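Local coordinates for TIR-like domain-containing protein (Prevotella corporis, PDB 7EBD) that is a bacterial STING-family protein whose Prokaryotic STING domain holds a bound C2E molecule in the two-chain assembly, at residues E51-D54 with T55-K59. Sequence-based numbering, arbitrary orientation.
Sequences ETLD and TDIKK
Thr55 follows Asp54 directly and continues the loop that leads to Asp56, the N-cap of helix 57-67.

At Asp56 the backbone N donates a weak hydrogen bond to Asp54 OD1, 3.4 Å long and bent to an N-H...O angle of 127°. Asp54 can reach across because chi1 of 45° places CG between its own N and carbonyl carbon, which carries OD1 forward to the backbone of Asp56. The same OD1 lies 2.8 Å from Asp56 O. Both are acceptors, so this approach is not a hydrogen bond and is probably unfavourable if the carboxylate is charged. The firmer tie of Asp54 runs through OD2 to Ser60 OG, one turn into the helix. The CB of Asp56 leaves the backbone away from 51-54, and its OD1 accepts from Lys58 N at 3.1 Å, again a weak bond (129°).

Ile57 then adds the apolar part: its CD1 meets Leu53 CD2 at 4.0 Å, the two side chains running alongside each other in the same direction and touching at these terminal methyls. Both also rest on helix 104-111, Leu53 on Ile107 and Ile57 on Leu104.

Lys58, beyond its backbone capping role, packs on Leu21 of the second subunit. The side chain of Ile57 lies about 8 Å from bound C2E. Asp56 thus N-caps helix 57-67 at the end of the loop after strand 42-47 in the prokaryotic STING domain, with an inverse gamma turn centred on Leu53 just before it.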
ATOM      1  N   GLU A  51      18.656  -1.965  -1.190  1.00 57.98           N
ATOM      2  CA  GLU A  51      19.916  -2.694  -1.063  1.00 58.82           C
ATOM      3  C   GLU A  51      19.856  -3.679   0.098  1.00 55.33           C
ATOM      4  O   GLU A  51      20.222  -4.852  -0.043  1.00 66.11           O
ATOM      5  CB  GLU A  51      21.069  -1.709  -0.877  1.00 64.49           C
ATOM      6  CG  GLU A  51      21.463  -0.967  -2.141  1.00 78.90           C
ATOM      7  CD  GLU A  51      22.584   0.022  -1.903  1.00 87.62           C
ATOM      8  OE1 GLU A  51      23.285  -0.107  -0.876  1.00 90.10           O
ATOM      9  OE2 GLU A  51      22.762   0.933  -2.739  1.00 89.99           O
ATOM     10  N   THR A  52      19.390  -3.216   1.252  1.00 47.66           N
ATOM     11  CA  THR A  52      19.039  -4.080   2.366  1.00 57.47           C
ATOM     12  C   THR A  52      17.767  -3.536   2.997  1.00 65.73           C
ATOM     13  O   THR A  52      17.445  -2.353   2.863  1.00 62.01           O
ATOM     14  CB  THR A  52      20.162  -4.171   3.410  1.00 62.24           C
ATOM     15  OG1 THR A  52      19.754  -5.036   4.478  1.00 61.10           O
ATOM     16  CG2 THR A  52      20.483  -2.793   3.977  1.00 55.65           C
ATOM     17  N   LEU A  53      17.030  -4.414   3.673  1.00 70.99           N
ATOM     18  CA  LEU A  53      15.796  -3.993   4.330  1.00 79.42           C
ATOM     19  C   LEU A  53      16.180  -3.231   5.590  1.00 84.29           C
ATOM     20  O   LEU A  53      16.308  -3.793   6.678  1.00 84.37           O
ATOM     21  CB  LEU A  53      14.901  -5.187   4.631  1.00 82.24           C
ATOM     22  CG  LEU A  53      14.272  -5.807   3.384  1.00 80.48           C
ATOM     23  CD1 LEU A  53      13.313  -6.931   3.744  1.00 82.52           C
ATOM     24  CD2 LEU A  53      13.565  -4.724   2.576  1.00 71.73           C
ATOM     25  N   ASP A  54      16.369  -1.924   5.425  1.00 81.56           N
ATOM     26  CA  ASP A  54      16.818  -1.054   6.494  1.00 77.30           C
ATOM     27  C   ASP A  54      15.620  -0.520   7.277  1.00 86.49           C
ATOM     28  O   ASP A  54      14.465  -0.865   7.014  1.00 86.61           O
ATOM     29  CB  ASP A  54      17.676   0.078   5.930  1.00 75.56           C
ATOM     30  CG  ASP A  54      17.072   0.704   4.692  1.00 83.92           C
ATOM     31  OD1 ASP A  54      16.016   1.359   4.811  1.00 92.63           O
ATOM     32  OD2 ASP A  54      17.653   0.540   3.599  1.00 88.03           O
ATOM     33  N   THR A  55      15.906   0.337   8.259  1.00 95.35           N
ATOM     34  CA  THR A  55      14.864   0.808   9.168  1.00 96.77           C
ATOM     35  C   THR A  55      13.784   1.599   8.438  1.00 90.67           C
ATOM     36  O   THR A  55      12.602   1.514   8.791  1.00 96.00           O
ATOM     37  CB  THR A  55      15.485   1.657  10.278  1.00 92.28           C
ATOM     38  OG1 THR A  55      16.193   2.761   9.699  1.00 89.22           O
ATOM     39  CG2 THR A  55      16.450   0.822  11.106  1.00 91.58           C
ATOM     40  N   ASP A  56      14.162   2.371   7.421  1.00 67.42           N
ATOM     41  CA  ASP A  56      13.227   3.269   6.743  1.00 51.81           C
ATOM     42  C   ASP A  56      13.369   3.107   5.233  1.00 35.54           C
ATOM     43  O   ASP A  56      14.321   3.616   4.635  1.00 42.83           O
ATOM     44  CB  ASP A  56      13.462   4.715   7.165  1.00 49.12           C
ATOM     45  CG  ASP A  56      12.253   5.595   6.926  1.00 48.68           C
ATOM     46  OD1 ASP A  56      11.402   5.230   6.087  1.00 47.28           O
ATOM     47  OD2 ASP A  56      12.150   6.652   7.584  1.00 43.10           O
ATOM     48  N   ILE A  57      12.406   2.419   4.616  1.00 36.88           N
ATOM     49  CA  ILE A  57      12.445   2.226   3.170  1.00 28.34           C
ATOM     50  C   ILE A  57      12.062   3.509   2.444  1.00 33.63           C
ATOM     51  O   ILE A  57      12.495   3.740   1.308  1.00 22.84           O
ATOM     52  CB  ILE A  57      11.540   1.046   2.770  1.00 25.24           C
ATOM     53  CG1 ILE A  57      12.055  -0.245   3.409  1.00 35.71           C
ATOM     54  CG2 ILE A  57      11.472   0.886   1.257  1.00 20.36           C
ATOM     55  CD1 ILE A  57      11.296  -1.470   2.989  1.00 34.78           C
ATOM     56  N   LYS A  58      11.272   4.374   3.083  1.00 35.31           N
ATOM     57  CA  LYS A  58      10.914   5.643   2.455  1.00 36.05           C
ATOM     58  C   LYS A  58      12.144   6.513   2.226  1.00 31.05           C
ATOM     59  O   LYS A  58      12.253   7.188   1.196  1.00 37.41           O
ATOM     60  CB  LYS A  58       9.883   6.378   3.311  1.00 39.46           C
ATOM     61  CG  LYS A  58       8.471   5.835   3.178  1.00 51.00           C
ATOM     62  CD  LYS A  58       7.494   6.595   4.060  1.00 65.42           C
ATOM     63  CE  LYS A  58       7.765   6.338   5.537  1.00 79.59           C
ATOM     64  NZ  LYS A  58       6.695   6.904   6.407  1.00 85.68           N
ATOM     65  N   LYS A  59      13.092   6.496   3.167  1.00 37.08           N
ATOM     66  CA  LYS A  59      14.309   7.283   2.999  1.00 28.75           C
ATOM     67  C   LYS A  59      15.175   6.725   1.877  1.00 20.87           C
ATOM     68  O   LYS A  59      15.728   7.488   1.075  1.00 22.39           O
ATOM     69  CB  LYS A  59      15.086   7.335   4.313  1.00 31.85           C
ATOM     70  CG  LYS A  59      14.352   8.064   5.429  1.00 38.93           C
ATOM     71  CD  LYS A  59      15.168   8.096   6.713  1.00 44.08           C
ATOM     72  CE  LYS A  59      14.650   9.166   7.663  1.00 46.77           C
ATOM     73  NZ  LYS A  59      15.254   9.054   9.020  1.00 38.74           N
TER